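Local coordinates for putative acyl-CoA N-acyltransferase (Klebsiella pneumoniae subsp. pneumoniae, PDB 3LOD), which probably transfers an acyl group from acyl-CoA to an amine acceptor, as in other GNAT-family enzymes, at residues Ser42-Pro46 with Gln47-Ala51. Residues are numbered along the deposited sequence; the frame is centred on the assembly and turned at random.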
# COMPACT_ATOMS: atom_id res chain seq x y z
N SER A 42 10.97 2.05 -8.48
CA SER A 42 11.68 1.28 -9.50
C SER A 42 13.17 1.16 -9.22
O SER A 42 13.77 0.16 -9.58
CB SER A 42 11.44 1.89 -10.88
OG SER A 42 11.31 3.29 -10.79
N GLN A 43 13.75 2.16 -8.55
CA GLN A 43 15.21 2.23 -8.30
C GLN A 43 15.72 1.23 -7.30
O GLN A 43 16.85 0.76 -7.41
CB GLN A 43 15.64 3.60 -7.75
CG GLN A 43 14.66 4.74 -7.95
CD GLN A 43 14.88 5.56 -9.21
OE1 GLN A 43 14.14 6.51 -9.48
NE2 GLN A 43 15.90 5.20 -10.00
N LEU A 44 14.91 0.93 -6.30
CA LEU A 44 15.35 0.21 -5.11
C LEU A 44 15.78 -1.21 -5.43
O LEU A 44 15.30 -1.81 -6.41
CB LEU A 44 14.25 0.21 -4.04
CG LEU A 44 14.10 1.39 -3.09
CD1 LEU A 44 14.17 2.75 -3.76
CD2 LEU A 44 12.77 1.28 -2.44
N PRO A 45 16.71 -1.76 -4.62
CA PRO A 45 16.93 -3.22 -4.65
C PRO A 45 15.59 -4.02 -4.61
O PRO A 45 14.82 -3.93 -3.65
CB PRO A 45 17.81 -3.47 -3.42
CG PRO A 45 18.13 -2.07 -2.82
CD PRO A 45 17.74 -1.05 -3.84
N PRO A 46 15.31 -4.77 -5.68
CA PRO A 46 14.07 -5.53 -5.95
C PRO A 46 13.67 -6.60 -4.94
O PRO A 46 12.49 -6.90 -4.82
CB PRO A 46 14.38 -6.20 -7.29
CG PRO A 46 15.40 -5.24 -7.96
CD PRO A 46 16.27 -4.89 -6.79
N GLN A 47 14.63 -7.20 -4.24
CA GLN A 47 14.31 -8.12 -3.15
C GLN A 47 13.56 -7.35 -2.06
O GLN A 47 12.70 -7.91 -1.38
CB GLN A 47 15.58 -8.70 -2.52
CG GLN A 47 16.41 -9.56 -3.46
CD GLN A 47 17.53 -8.77 -4.19
OE1 GLN A 47 18.72 -9.09 -4.02
NE2 GLN A 47 17.16 -7.76 -4.98
N THR A 48 13.89 -6.07 -1.90
CA THR A 48 13.41 -5.29 -0.80
C THR A 48 12.02 -4.72 -1.05
O THR A 48 11.47 -4.04 -0.19
CB THR A 48 14.36 -4.13 -0.43
OG1 THR A 48 14.21 -3.05 -1.38
CG2 THR A 48 15.84 -4.62 -0.33
N VAL A 49 11.44 -4.99 -2.21
CA VAL A 49 10.13 -4.44 -2.53
C VAL A 49 9.09 -5.53 -2.78
O VAL A 49 9.32 -6.42 -3.61
CB VAL A 49 10.22 -3.53 -3.80
CG1 VAL A 49 8.81 -3.00 -4.25
CG2 VAL A 49 11.22 -2.38 -3.59
N ILE A 50 7.98 -5.49 -2.05
CA ILE A 50 6.81 -6.30 -2.38
C ILE A 50 5.80 -5.39 -3.04
O ILE A 50 5.47 -4.31 -2.49
CB ILE A 50 6.14 -6.91 -1.13
CG1 ILE A 50 7.04 -7.95 -0.47
CG2 ILE A 50 4.76 -7.52 -1.44
CD1 ILE A 50 6.66 -8.09 1.01
N ALA A 51 5.27 -5.84 -4.17
CA ALA A 51 4.32 -5.07 -4.91
C ALA A 51 3.27 -6.03 -5.45
O ALA A 51 3.60 -7.07 -6.05
CB ALA A 51 5.02 -4.41 -6.04
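Thr48 reaches back to Pro45 because its chi1 of 77° sets OG1 between its own backbone N and carbonyl carbon, while CG2 lies anti to the carbonyl carbon. From there the hydroxyl donates to the carbonyl oxygen of Pro45, in the plane of the carbonyl group. The modelled separation of Thr48 OG1 and Pro45 O, 2.5 Å, is very short, and its exact length is doubtful. The same oxygen takes a second bond from the backbone, with Thr48 N 2.9 Å from Pro45 O. This bond is noticeably bent, and its donor stands 43° out of the carbonyl plane. One residue thus grips one carbonyl with both its backbone and its side chain. The methyl CG2 of Thr48 packs alongside the Pro45 ring, 3.8 Å from its CB.

The backbone bond closes a type III beta turn over Pro46 and Gln47. A type I turn, over Gln47 and Thr48, overlaps it, its closing bond from Val49 N to Pro46 O being weak at 3.4 Å. The Gln47 chain, bent at chi2, brings NE2 over towards Pro46, 3.5 Å from its CD. Earlier in the loop, Leu44 meets Val49, the first residue of the strand; their side chains cross at about a right angle, Leu44 CB lying 4.0 Å from Val49 CG2.

The paired turns lie at the surface and swing the loop after helix 14-26 into strand 49-55 of the GNAT sheet. Arg106 hydrogen-bonds the Gln47 carbonyl oxygen through NH1, the backbone of Thr48 hydrogen-bonds with Leu69 at the end of antiparallel strand 61-69, and Ile50 packs on Leu99 and Lys102 of helix 91-104.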